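Phosphoacetylglucosamine mutase (Aspergillus lentulus, PDB 5O9X) interconverts the 6-phosphate and 1-phosphate of N-acetylglucosamine, as a phosphohexomutase that probably works through a sugar bisphosphate intermediate. Local coordinates at residues A[17-22]-A[39-44]; A[23-28]-A[98-103]; A[128-133]-A[144-149]. The protein carries 1 engineered substitution. All blocks are in the same frame, centred on the assembly; numbering follows the deposited sequence.

Contact 1. Residues A[17-22]-A[39-44]; sequences YAKPEG and LNTVVY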
ATOM      1  N   TYR A  17      16.746 -21.697 -16.163  1.00 35.00           N
ATOM      2  CA  TYR A  17      15.656 -20.805 -16.603  1.00 38.88           C
ATOM      3  C   TYR A  17      15.886 -20.330 -18.026  1.00 37.36           C
ATOM      4  O   TYR A  17      16.945 -20.537 -18.591  1.00 38.06           O
ATOM      5  CB  TYR A  17      15.437 -19.625 -15.601  1.00 32.34           C
ATOM      6  CG  TYR A  17      15.492 -20.089 -14.142  1.00 31.30           C
ATOM      7  CD1 TYR A  17      14.591 -21.028 -13.671  1.00 27.07           C
ATOM      8  CD2 TYR A  17      16.499 -19.629 -13.275  1.00 27.71           C
ATOM      9  CE1 TYR A  17      14.681 -21.526 -12.376  1.00 29.57           C
ATOM     10  CE2 TYR A  17      16.574 -20.082 -11.971  1.00 29.39           C
ATOM     11  CZ  TYR A  17      15.663 -21.027 -11.527  1.00 29.12           C
ATOM     12  OH  TYR A  17      15.727 -21.494 -10.243  1.00 28.53           O
ATOM     13  N   ALA A  18      14.858 -19.751 -18.610  1.00 39.17           N
ATOM     14  CA  ALA A  18      14.918 -19.190 -19.957  1.00 39.11           C
ATOM     15  C   ALA A  18      14.158 -17.874 -19.904  1.00 35.22           C
ATOM     16  O   ALA A  18      13.034 -17.853 -19.380  1.00 34.09           O
ATOM     17  CB  ALA A  18      14.267 -20.157 -20.952  1.00 35.49           C
ATOM     18  N   LYS A  19      14.760 -16.782 -20.393  1.00 35.29           N
ATOM     19  CA  LYS A  19      14.050 -15.513 -20.545  1.00 36.23           C
ATOM     20  C   LYS A  19      12.992 -15.645 -21.602  1.00 37.14           C
ATOM     21  O   LYS A  19      13.244 -16.281 -22.630  1.00 41.64           O
ATOM     22  CB  LYS A  19      14.960 -14.380 -20.981  1.00 37.94           C
ATOM     23  CG  LYS A  19      15.901 -13.912 -19.920  1.00 38.14           C
ATOM     24  CD  LYS A  19      16.644 -12.698 -20.400  1.00 36.66           C
ATOM     25  CE  LYS A  19      16.030 -11.440 -19.850  1.00 36.71           C
ATOM     26  NZ  LYS A  19      16.040 -10.399 -20.896  1.00 33.64           N
ATOM     27  N   PRO A  20      11.802 -15.044 -21.376  1.00 34.95           N
ATOM     28  CA  PRO A  20      10.813 -15.011 -22.458  1.00 37.17           C
ATOM     29  C   PRO A  20      11.246 -14.071 -23.571  1.00 41.71           C
ATOM     30  O   PRO A  20      11.767 -12.972 -23.307  1.00 37.36           O
ATOM     31  CB  PRO A  20       9.528 -14.476 -21.765  1.00 40.44           C
ATOM     32  CG  PRO A  20       9.988 -13.809 -20.520  1.00 33.80           C
ATOM     33  CD  PRO A  20      11.271 -14.474 -20.115  1.00 33.57           C
ATOM     34  N   GLU A  21      11.031 -14.495 -24.807  1.00 44.91           N
ATOM     35  CA  GLU A  21      11.626 -13.811 -25.949  1.00 45.55           C
ATOM     36  C   GLU A  21      10.984 -12.459 -26.117  1.00 38.86           C
ATOM     37  O   GLU A  21       9.766 -12.329 -26.099  1.00 38.41           O
ATOM     38  CB  GLU A  21      11.460 -14.621 -27.242  1.00 55.57           C
ATOM     39  CG  GLU A  21      12.062 -16.007 -27.192  1.00 69.92           C
ATOM     40  CD  GLU A  21      12.980 -16.258 -28.370  1.00 84.36           C
ATOM     41  OE1 GLU A  21      13.581 -15.275 -28.883  1.00 88.59           O
ATOM     42  OE2 GLU A  21      13.098 -17.436 -28.780  1.00 81.24           O
ATOM     43  N   GLY A  22      11.815 -11.451 -26.257  1.00 33.71           N
ATOM     44  CA  GLY A  22      11.291 -10.158 -26.567  1.00 36.34           C
ATOM     45  C   GLY A  22      10.734  -9.326 -25.416  1.00 39.23           C
ATOM     46  O   GLY A  22      10.496  -8.166 -25.646  1.00 43.57           O
ATOM     47  N   LEU A  39       7.745 -14.804 -14.993  1.00 22.78           N
ATOM     48  CA  LEU A  39       8.507 -14.311 -13.865  1.00 21.57           C
ATOM     49  C   LEU A  39       9.821 -15.022 -13.455  1.00 23.28           C
ATOM     50  O   LEU A  39      10.620 -14.433 -12.718  1.00 19.75           O
ATOM     51  CB  LEU A  39       7.587 -14.180 -12.648  1.00 21.22           C
ATOM     52  CG  LEU A  39       6.811 -12.856 -12.738  1.00 22.68           C
ATOM     53  CD1 LEU A  39       5.582 -13.004 -11.835  1.00 21.68           C
ATOM     54  CD2 LEU A  39       7.705 -11.656 -12.315  1.00 22.83           C
ATOM     55  N   ASN A  40      10.106 -16.255 -13.907  1.00 21.88           N
ATOM     56  CA  ASN A  40      11.287 -16.926 -13.306  1.00 21.68           C
ATOM     57  C   ASN A  40      12.609 -16.094 -13.314  1.00 22.06           C
ATOM     58  O   ASN A  40      13.287 -15.952 -12.276  1.00 21.38           O
ATOM     59  CB  ASN A  40      11.556 -18.257 -14.029  1.00 24.30           C
ATOM     60  CG  ASN A  40      10.614 -19.360 -13.587  1.00 27.95           C
ATOM     61  OD1 ASN A  40       9.792 -19.212 -12.644  1.00 27.42           O
ATOM     62  ND2 ASN A  40      10.678 -20.457 -14.288  1.00 28.92           N
ATOM     63  N   THR A  41      12.993 -15.571 -14.485  1.00 21.66           N
ATOM     64  CA  THR A  41      14.308 -14.954 -14.579  1.00 22.34           C
ATOM     65  C   THR A  41      14.317 -13.622 -13.803  1.00 23.29           C
ATOM     66  O   THR A  41      15.348 -13.198 -13.271  1.00 24.84           O
ATOM     67  CB  THR A  41      14.771 -14.793 -16.018  1.00 20.95           C
ATOM     68  OG1 THR A  41      13.950 -13.854 -16.735  1.00 20.60           O
ATOM     69  CG2 THR A  41      14.720 -16.143 -16.743  1.00 24.15           C
ATOM     70  N   VAL A  42      13.149 -12.990 -13.737  1.00 23.04           N
ATOM     71  CA  VAL A  42      12.950 -11.744 -13.003  1.00 23.79           C
ATOM     72  C   VAL A  42      13.227 -11.952 -11.510  1.00 21.43           C
ATOM     73  O   VAL A  42      13.982 -11.201 -10.889  1.00 22.86           O
ATOM     74  CB  VAL A  42      11.508 -11.176 -13.195  1.00 24.22           C
ATOM     75  CG1 VAL A  42      11.317  -9.931 -12.363  1.00 25.72           C
ATOM     76  CG2 VAL A  42      11.297 -10.742 -14.624  1.00 24.29           C
ATOM     77  N   VAL A  43      12.565 -12.944 -10.940  1.00 20.87           N
ATOM     78  CA  VAL A  43      12.695 -13.270  -9.542  1.00 20.69           C
ATOM     79  C   VAL A  43      14.167 -13.662  -9.240  1.00 23.81           C
ATOM     80  O   VAL A  43      14.717 -13.325  -8.166  1.00 23.55           O
ATOM     81  CB  VAL A  43      11.660 -14.395  -9.178  1.00 17.74           C
ATOM     82  CG1 VAL A  43      11.896 -14.931  -7.777  1.00 19.34           C
ATOM     83  CG2 VAL A  43      10.210 -13.824  -9.327  1.00 17.70           C
ATOM     84  N   TYR A  44      14.747 -14.439 -10.156  1.00 21.93           N
ATOM     85  CA  TYR A  44      16.161 -14.836  -9.997  1.00 24.53           C
ATOM     86  C   TYR A  44      17.014 -13.564  -9.917  1.00 22.44           C
ATOM     87  O   TYR A  44      17.831 -13.439  -9.028  1.00 23.97           O
ATOM     88  CB  TYR A  44      16.600 -15.704 -11.193  1.00 26.87           C
ATOM     89  CG  TYR A  44      17.960 -16.286 -10.993  1.00 28.16           C
ATOM     90  CD1 TYR A  44      18.141 -17.369 -10.143  1.00 26.40           C
ATOM     91  CD2 TYR A  44      19.077 -15.665 -11.559  1.00 30.91           C
ATOM     92  CE1 TYR A  44      19.414 -17.881  -9.902  1.00 34.13           C
ATOM     93  CE2 TYR A  44      20.365 -16.181 -11.340  1.00 30.20           C
ATOM     94  CZ  TYR A  44      20.516 -17.286 -10.532  1.00 33.95           C
ATOM     95  OH  TYR A  44      21.787 -17.777 -10.289  1.00 37.62           O
TER
HETATM   96  O   HOH W   1      12.293 -20.388 -17.089  1.00 27.05           O

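Contact 2. Residues A[23-28]-A[98-103]; sequences KIFQYG and KLANAP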
ATOM      1  N   LYS A  23      10.513  -9.879 -24.202  1.00 37.57           N
ATOM      2  CA  LYS A  23       9.962  -9.042 -23.094  1.00 33.89           C
ATOM      3  C   LYS A  23      11.048  -8.183 -22.488  1.00 33.63           C
ATOM      4  O   LYS A  23      12.166  -8.661 -22.174  1.00 31.87           O
ATOM      5  CB  LYS A  23       9.298  -9.845 -21.968  1.00 40.76           C
ATOM      6  CG  LYS A  23       8.353 -10.942 -22.434  1.00 53.50           C
ATOM      7  CD  LYS A  23       7.155 -10.464 -23.252  1.00 56.52           C
ATOM      8  CE  LYS A  23       6.094 -11.549 -23.303  1.00 59.77           C
ATOM      9  NZ  LYS A  23       4.850 -11.025 -23.915  1.00 63.93           N
ATOM     10  N   ILE A  24      10.713  -6.913 -22.339  1.00 31.44           N
ATOM     11  CA  ILE A  24      11.536  -5.949 -21.619  1.00 33.47           C
ATOM     12  C   ILE A  24      10.774  -5.711 -20.293  1.00 36.59           C
ATOM     13  O   ILE A  24       9.589  -5.493 -20.318  1.00 32.94           O
ATOM     14  CB  ILE A  24      11.704  -4.644 -22.430  1.00 33.23           C
ATOM     15  CG1 ILE A  24      12.618  -4.888 -23.707  1.00 41.27           C
ATOM     16  CG2 ILE A  24      12.217  -3.514 -21.535  1.00 35.15           C
ATOM     17  CD1 ILE A  24      12.446  -3.888 -24.846  1.00 42.28           C
ATOM     18  N   PHE A  25      11.467  -5.804 -19.164  1.00 32.35           N
ATOM     19  CA  PHE A  25      10.859  -5.690 -17.839  1.00 30.72           C
ATOM     20  C   PHE A  25      11.079  -4.298 -17.255  1.00 30.70           C
ATOM     21  O   PHE A  25      12.086  -3.674 -17.519  1.00 30.84           O
ATOM     22  CB  PHE A  25      11.432  -6.763 -16.908  1.00 26.12           C
ATOM     23  CG  PHE A  25      11.315  -8.136 -17.459  1.00 26.93           C
ATOM     24  CD1 PHE A  25      10.068  -8.769 -17.543  1.00 24.89           C
ATOM     25  CD2 PHE A  25      12.465  -8.826 -17.913  1.00 27.00           C
ATOM     26  CE1 PHE A  25       9.950 -10.060 -18.048  1.00 26.89           C
ATOM     27  CE2 PHE A  25      12.334 -10.118 -18.450  1.00 27.84           C
ATOM     28  CZ  PHE A  25      11.085 -10.740 -18.506  1.00 26.22           C
ATOM     29  N   GLN A  26      10.089  -3.784 -16.521  1.00 30.20           N
ATOM     30  CA  GLN A  26      10.235  -2.492 -15.883  1.00 30.32           C
ATOM     31  C   GLN A  26       9.786  -2.631 -14.426  1.00 28.24           C
ATOM     32  O   GLN A  26       8.882  -3.424 -14.130  1.00 23.21           O
ATOM     33  CB  GLN A  26       9.440  -1.417 -16.642  1.00 40.49           C
ATOM     34  CG  GLN A  26       8.050  -1.900 -17.044  1.00 52.46           C
ATOM     35  CD  GLN A  26       7.146  -0.823 -17.676  1.00 67.46           C
ATOM     36  OE1 GLN A  26       7.344  -0.432 -18.844  1.00 52.49           O
ATOM     37  NE2 GLN A  26       6.118  -0.359 -16.904  1.00 64.10           N
ATOM     38  N   TYR A  27      10.379  -1.847 -13.533  1.00 29.35           N
ATOM     39  CA  TYR A  27      10.065  -1.954 -12.102  1.00 26.67           C
ATOM     40  C   TYR A  27       8.605  -1.479 -11.768  1.00 25.59           C
ATOM     41  O   TYR A  27       7.935  -2.048 -10.900  1.00 27.99           O
ATOM     42  CB  TYR A  27      11.119  -1.199 -11.291  1.00 25.98           C
ATOM     43  CG  TYR A  27      11.138  -1.551  -9.830  1.00 28.46           C
ATOM     44  CD1 TYR A  27      11.897  -2.655  -9.364  1.00 28.90           C
ATOM     45  CD2 TYR A  27      10.423  -0.776  -8.896  1.00 29.50           C
ATOM     46  CE1 TYR A  27      11.926  -2.955  -8.024  1.00 36.82           C
ATOM     47  CE2 TYR A  27      10.478  -1.061  -7.518  1.00 32.87           C
ATOM     48  CZ  TYR A  27      11.215  -2.150  -7.097  1.00 35.18           C
ATOM     49  OH  TYR A  27      11.278  -2.523  -5.762  1.00 40.97           O
ATOM     50  N   GLY A  28       8.115  -0.472 -12.469  1.00 24.13           N
ATOM     51  CA  GLY A  28       6.687  -0.082 -12.319  1.00 22.50           C
ATOM     52  C   GLY A  28       6.463   0.669 -11.007  1.00 23.34           C
ATOM     53  O   GLY A  28       7.407   1.144 -10.337  1.00 21.77           O
ATOM     54  N   LYS A  98      18.226  -3.453 -14.503  1.00 27.00           N
ATOM     55  CA  LYS A  98      19.374  -3.866 -15.329  1.00 26.54           C
ATOM     56  C   LYS A  98      19.569  -5.375 -15.152  1.00 27.19           C
ATOM     57  O   LYS A  98      19.756  -6.089 -16.123  1.00 29.36           O
ATOM     58  CB  LYS A  98      20.599  -3.071 -14.883  1.00 33.37           C
ATOM     59  CG  LYS A  98      21.882  -3.372 -15.656  1.00 41.87           C
ATOM     60  CD  LYS A  98      23.105  -2.960 -14.831  1.00 49.32           C
ATOM     61  CE  LYS A  98      23.368  -1.456 -14.865  1.00 56.47           C
ATOM     62  NZ  LYS A  98      24.270  -1.141 -16.006  1.00 51.44           N
ATOM     63  N   LEU A  99      19.513  -5.878 -13.915  1.00 25.96           N
ATOM     64  CA  LEU A  99      19.659  -7.304 -13.735  1.00 29.40           C
ATOM     65  C   LEU A  99      18.525  -8.073 -14.422  1.00 30.20           C
ATOM     66  O   LEU A  99      18.760  -9.114 -15.056  1.00 27.11           O
ATOM     67  CB  LEU A  99      19.749  -7.704 -12.250  1.00 28.87           C
ATOM     68  CG  LEU A  99      21.048  -7.431 -11.516  1.00 30.71           C
ATOM     69  CD1 LEU A  99      20.817  -7.431 -10.004  1.00 32.77           C
ATOM     70  CD2 LEU A  99      22.096  -8.486 -11.925  1.00 33.05           C
ATOM     71  N   ALA A 100      17.309  -7.539 -14.328  1.00 31.50           N
ATOM     72  CA  ALA A 100      16.136  -8.254 -14.888  1.00 29.43           C
ATOM     73  C   ALA A 100      16.160  -8.276 -16.415  1.00 32.66           C
ATOM     74  O   ALA A 100      15.600  -9.187 -17.037  1.00 33.61           O
ATOM     75  CB  ALA A 100      14.849  -7.621 -14.394  1.00 28.83           C
ATOM     76  N   ASN A 101      16.786  -7.258 -17.026  1.00 32.38           N
ATOM     77  CA  ASN A 101      16.877  -7.198 -18.489  1.00 32.63           C
ATOM     78  C   ASN A 101      18.188  -7.782 -19.090  1.00 37.02           C
ATOM     79  O   ASN A 101      18.312  -7.895 -20.314  1.00 34.47           O
ATOM     80  CB  ASN A 101      16.564  -5.790 -19.005  1.00 31.24           C
ATOM     81  CG  ASN A 101      15.101  -5.418 -18.766  1.00 34.09           C
ATOM     82  OD1 ASN A 101      14.801  -4.504 -17.999  1.00 40.80           O
ATOM     83  ND2 ASN A 101      14.191  -6.159 -19.372  1.00 26.90           N
ATOM     84  N   ALA A 102      19.130  -8.166 -18.231  1.00 38.55           N
ATOM     85  CA  ALA A 102      20.379  -8.807 -18.678  1.00 35.93           C
ATOM     86  C   ALA A 102      20.084 -10.137 -19.363  1.00 38.61           C
ATOM     87  O   ALA A 102      19.294 -10.956 -18.808  1.00 35.69           O
ATOM     88  CB  ALA A 102      21.279  -9.070 -17.499  1.00 35.50           C
ATOM     89  N   PRO A 103      20.738 -10.389 -20.544  1.00 39.15           N
ATOM     90  CA  PRO A 103      20.737 -11.761 -21.040  1.00 35.64           C
ATOM     91  C   PRO A 103      21.236 -12.657 -19.926  1.00 36.97           C
ATOM     92  O   PRO A 103      22.108 -12.266 -19.137  1.00 34.42           O
ATOM     93  CB  PRO A 103      21.712 -11.739 -22.220  1.00 41.85           C
ATOM     94  CG  PRO A 103      21.852 -10.302 -22.594  1.00 43.40           C
ATOM     95  CD  PRO A 103      21.637  -9.515 -21.328  1.00 41.48           C
TER

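Contact 3. Residues A[128-133]-A[144-149]; sequences VVFARD and VLSAAL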
ATOM      1  N   VAL A 128      18.637 -12.088   3.737  1.00 28.34           N
ATOM      2  CA  VAL A 128      17.375 -11.831   3.013  1.00 25.52           C
ATOM      3  C   VAL A 128      16.244 -12.648   3.673  1.00 23.81           C
ATOM      4  O   VAL A 128      16.409 -13.791   3.981  1.00 24.29           O
ATOM      5  CB  VAL A 128      17.558 -12.077   1.501  1.00 24.88           C
ATOM      6  CG1 VAL A 128      16.243 -11.937   0.686  1.00 23.58           C
ATOM      7  CG2 VAL A 128      18.638 -11.139   0.954  1.00 23.17           C
ATOM      8  N   VAL A 129      15.099 -12.023   3.916  1.00 23.48           N
ATOM      9  CA  VAL A 129      13.908 -12.749   4.473  1.00 20.91           C
ATOM     10  C   VAL A 129      12.760 -12.548   3.425  1.00 21.90           C
ATOM     11  O   VAL A 129      12.605 -11.450   2.859  1.00 20.26           O
ATOM     12  CB  VAL A 129      13.586 -12.235   5.935  1.00 21.96           C
ATOM     13  CG1 VAL A 129      13.407 -10.715   5.991  1.00 19.25           C
ATOM     14  CG2 VAL A 129      12.297 -12.876   6.509  1.00 21.86           C
ATOM     15  N   PHE A 130      11.952 -13.576   3.166  1.00 22.00           N
ATOM     16  CA  PHE A 130      10.929 -13.461   2.147  1.00 19.05           C
ATOM     17  C   PHE A 130       9.646 -14.170   2.574  1.00 17.82           C
ATOM     18  O   PHE A 130       9.676 -14.943   3.519  1.00 19.29           O
ATOM     19  CB  PHE A 130      11.487 -13.938   0.804  1.00 19.02           C
ATOM     20  CG  PHE A 130      11.982 -15.356   0.784  1.00 21.92           C
ATOM     21  CD1 PHE A 130      11.061 -16.451   0.731  1.00 22.89           C
ATOM     22  CD2 PHE A 130      13.364 -15.639   0.765  1.00 22.44           C
ATOM     23  CE1 PHE A 130      11.509 -17.781   0.694  1.00 23.38           C
ATOM     24  CE2 PHE A 130      13.812 -17.005   0.709  1.00 21.77           C
ATOM     25  CZ  PHE A 130      12.879 -18.055   0.661  1.00 23.30           C
ATOM     26  N   ALA A 131       8.527 -13.833   1.905  1.00 16.62           N
ATOM     27  CA  ALA A 131       7.214 -14.403   2.169  1.00 16.20           C
ATOM     28  C   ALA A 131       6.443 -14.228   0.874  1.00 17.29           C
ATOM     29  O   ALA A 131       6.974 -13.637  -0.104  1.00 15.67           O
ATOM     30  CB  ALA A 131       6.544 -13.628   3.291  1.00 15.88           C
ATOM     31  N   ARG A 132       5.215 -14.774   0.829  1.00 15.48           N
ATOM     32  CA  ARG A 132       4.451 -14.686  -0.356  1.00 15.99           C
ATOM     33  C   ARG A 132       2.983 -14.680   0.051  1.00 16.00           C
ATOM     34  O   ARG A 132       2.653 -15.089   1.186  1.00 15.20           O
ATOM     35  CB  ARG A 132       4.689 -15.964  -1.234  1.00 15.01           C
ATOM     36  CG  ARG A 132       4.359 -17.319  -0.546  1.00 16.59           C
ATOM     37  CD  ARG A 132       5.240 -18.480  -1.168  1.00 20.12           C
ATOM     38  NE  ARG A 132       4.791 -19.889  -0.836  1.00 22.65           N
ATOM     39  CZ  ARG A 132       5.373 -20.904  -0.208  1.00 35.69           C
ATOM     40  NH1 ARG A 132       6.583 -20.863   0.481  1.00 45.35           N
ATOM     41  NH2 ARG A 132       4.650 -22.037  -0.209  1.00 27.16           N
ATOM     42  N   ASP A 133       2.130 -14.217  -0.855  1.00 16.00           N
ATOM     43  CA  ASP A 133       0.687 -14.312  -0.614  1.00 16.26           C
ATOM     44  C   ASP A 133       0.259 -15.738  -1.144  1.00 16.05           C
ATOM     45  O   ASP A 133       1.125 -16.593  -1.335  1.00 16.09           O
ATOM     46  CB  ASP A 133      -0.086 -13.126  -1.282  1.00 15.02           C
ATOM     47  CG  ASP A 133      -0.011 -13.151  -2.796  1.00 17.30           C
ATOM     48  OD1 ASP A 133       0.495 -14.153  -3.387  1.00 15.67           O
ATOM     49  OD2 ASP A 133      -0.476 -12.141  -3.432  1.00 18.95           O
ATOM     50  N   VAL A 144      12.822 -20.297  -7.037  1.00 25.08           N
ATOM     51  CA  VAL A 144      13.780 -19.543  -7.872  1.00 23.32           C
ATOM     52  C   VAL A 144      14.564 -18.578  -7.015  1.00 26.16           C
ATOM     53  O   VAL A 144      15.851 -18.496  -7.113  1.00 26.12           O
ATOM     54  CB  VAL A 144      13.093 -18.752  -9.030  1.00 23.18           C
ATOM     55  CG1 VAL A 144      14.139 -17.902  -9.799  1.00 23.95           C
ATOM     56  CG2 VAL A 144      12.306 -19.654  -9.991  1.00 24.20           C
ATOM     57  N   LEU A 145      13.825 -17.790  -6.208  1.00 24.61           N
ATOM     58  CA  LEU A 145      14.459 -16.894  -5.238  1.00 21.29           C
ATOM     59  C   LEU A 145      15.531 -17.587  -4.367  1.00 24.53           C
ATOM     60  O   LEU A 145      16.688 -17.062  -4.189  1.00 21.53           O
ATOM     61  CB  LEU A 145      13.398 -16.203  -4.353  1.00 20.08           C
ATOM     62  CG  LEU A 145      13.868 -15.125  -3.401  1.00 23.50           C
ATOM     63  CD1 LEU A 145      14.444 -13.963  -4.209  1.00 27.45           C
ATOM     64  CD2 LEU A 145      12.623 -14.642  -2.605  1.00 23.35           C
ATOM     65  N   SER A 146      15.140 -18.727  -3.815  1.00 24.34           N
ATOM     66  CA  SER A 146      16.029 -19.584  -3.003  1.00 25.18           C
ATOM     67  C   SER A 146      17.283 -19.999  -3.773  1.00 26.95           C
ATOM     68  O   SER A 146      18.362 -19.980  -3.200  1.00 24.47           O
ATOM     69  CB  SER A 146      15.249 -20.841  -2.594  1.00 28.18           C
ATOM     70  OG  SER A 146      14.195 -20.443  -1.708  1.00 29.78           O
ATOM     71  N   ALA A 147      17.105 -20.432  -5.016  1.00 26.52           N
ATOM     72  CA  ALA A 147      18.204 -20.734  -5.941  1.00 30.09           C
ATOM     73  C   ALA A 147      19.181 -19.573  -6.141  1.00 32.06           C
ATOM     74  O   ALA A 147      20.393 -19.824  -6.033  1.00 30.87           O
ATOM     75  CB  ALA A 147      17.711 -21.349  -7.278  1.00 26.10           C
ATOM     76  N   ALA A 148      18.689 -18.336  -6.381  1.00 28.43           N
ATOM     77  CA  ALA A 148      19.537 -17.129  -6.412  1.00 27.96           C
ATOM     78  C   ALA A 148      20.299 -16.890  -5.117  1.00 29.25           C
ATOM     79  O   ALA A 148      21.494 -16.715  -5.158  1.00 30.90           O
ATOM     80  CB  ALA A 148      18.745 -15.841  -6.799  1.00 23.66           C
ATOM     81  N   LEU A 149      19.607 -16.905  -3.973  1.00 26.28           N
ATOM     82  CA  LEU A 149      20.208 -16.632  -2.691  1.00 28.28           C
ATOM     83  C   LEU A 149      21.233 -17.702  -2.262  1.00 30.31           C
ATOM     84  O   LEU A 149      22.241 -17.386  -1.610  1.00 35.90           O
ATOM     85  CB  LEU A 149      19.136 -16.440  -1.575  1.00 26.12           C
ATOM     86  CG  LEU A 149      18.233 -15.181  -1.853  1.00 26.71           C
ATOM     87  CD1 LEU A 149      16.975 -15.271  -1.019  1.00 23.81           C
ATOM     88  CD2 LEU A 149      18.991 -13.863  -1.610  1.00 23.83           C
TER

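Contact 1. Residues A[17-22]-A[39-44]
Tyr17 lies against Asn40, Thr41 and Tyr44 at the N-terminal end of helix 40-56, where the loop after helix 4-14 runs over the α/β/α domain I of the phosphohexomutase fold. Its side chain shows how one aromatic residue can tie a loop to a helix. Tyr17 CB comes first, 3.7 Å from Thr41 CG2. Tyr17 CG stands anti to the carbonyl carbon, beside the backbone N (chi1 -43°). On one branch of the ring Tyr17 CD1 meets the amide of Asn40, 4.0 Å from Asn40 ND2; on the other, Tyr17 CE2 comes within 3.6 Å of Tyr44 CD1. The two tyrosine rings are inclined at 51°, an oblique pairing. At the tip, Tyr17 OH reaches Ala147 of helix 138-151, while Tyr44 OH is hydrogen-bonded to Ile10 O. Further along the loop, the Lys19 side chain crosses that of Thr41 at about a right angle, with Lys19 CG 3.7 Å from Thr41 OG1, and Thr41 CG2 also touches Ala18 O. The polar link is indirect, and Asn40 has both ends of its amide engaged: OD1 accepts from Arg140 NH1, while Asn40 ND2 donates to a water at 3.2 Å that also accepts from Ala18 N at 3.0 Å.

Contact 2. Residues A[23-28]-A[98-103]
Phe25 and Asn101 carry this meeting between the loop that leads to strand 32-35 and the C-terminal end of helix 91-101, both in the α/β/α domain I of the phosphohexomutase fold. It illustrates how the last turn of a helix can receive a loop with a side-chain amide and a backbone carbonyl. The polar part centres on Asn101, whose CG lies anti to the carbonyl carbon, beside the backbone N (chi1 -67°). The amide group lies against the backbone of Phe25, and Asn101 CG is 3.7 Å from both Phe25 N and Phe25 O. The plane of the Asn101 amide is inclined by 19° to that of the Phe25 ring. The apolar part is a contact of Phe25 CB with Ala100 CB at 4.3 Å, and Ile24 lies beside the Asn101 side chain. Beyond the two segments, Phe25 also packs on Pro20 and on Val42 of helix 40-56, which places its ring between loop and helices. A third kind of approach involves the ring edge, where Ala100 O lies near the plane of the Phe25 ring, 3.3 Å from Phe25 CD2.

Contact 3. Residues A[128-133]-A[144-149]
Phe130 and Val128, two residues apart on strand 127-132, meet Leu145, Ser146 and Leu149 on one side of helix 138-151. Strand, helix and the following strand 155-161 form a beta-alpha-beta unit of domain I, and this is its first half: helix and strand segments run antiparallel at 173°, with their axes 10.9 Å apart. The contact is a compact example of how such a crossover helix is seated on its sheet.

The aromatic interaction is a CH-pi contact. Leu145 CD2 sits over one face of the Phe130 ring, 3.9 Å from the centroid and 30° off the ring normal, shifted toward the CB side, where Phe130 CG is 3.5 Å away. A first torsion of 59° sets that Phe130 CG, the ring atom nearest Leu145 CD2, between the backbone N and the carbonyl carbon. The two side chains slide past each other in opposite directions.

Apolar contacts of Leu149 make up the rest. Both Leu149 methyls touch Val128, Leu149 CD2 lying 3.8 Å from Val128 CG2, and Leu149 CD1 also reaches Phe130 CE2 at 4.0 Å. Val128 and Leu149 cross at about a right angle. Val64 of the neighbouring strand 61-66 touches Val128, Phe130 and Leu145, and Phe156 of strand 155-161 packs on Phe130 and Leu149, extending the same apolar layer.

One polar atom comes to the ring: Ser146 OG lies 3.6 Å from Phe130 CZ. It is hydrogen-bonded to Ile142 O, one turn earlier in its own helix.

The chemistry implies that helix and strand are held here by van der Waals and CH-pi contacts in a buried layer, with the serine hydroxyl satisfied within the helix.

In the fold
All three contacts lie in domain I, around helix 40-56. Contacts 1 and 2 have centres about 9 Å apart and interlock along the chain, their segments alternating: adjacent parts of one loop reach first helix 40-56, then helix 91-101. They touch through Lys19 with residues 100-102 and through Val42 with Phe25. Contact 3 follows later in sequence, its centre about 16 Å from that of contact 1 and 18 Å from that of contact 2. It joins helix 138-151 to the five-stranded sheet. Helix 40-56 touches Phe25 through Val42 and helix 138-151 through Asn40 and Tyr44, so the N-terminal loop and the helix on the sheet meet on one helix.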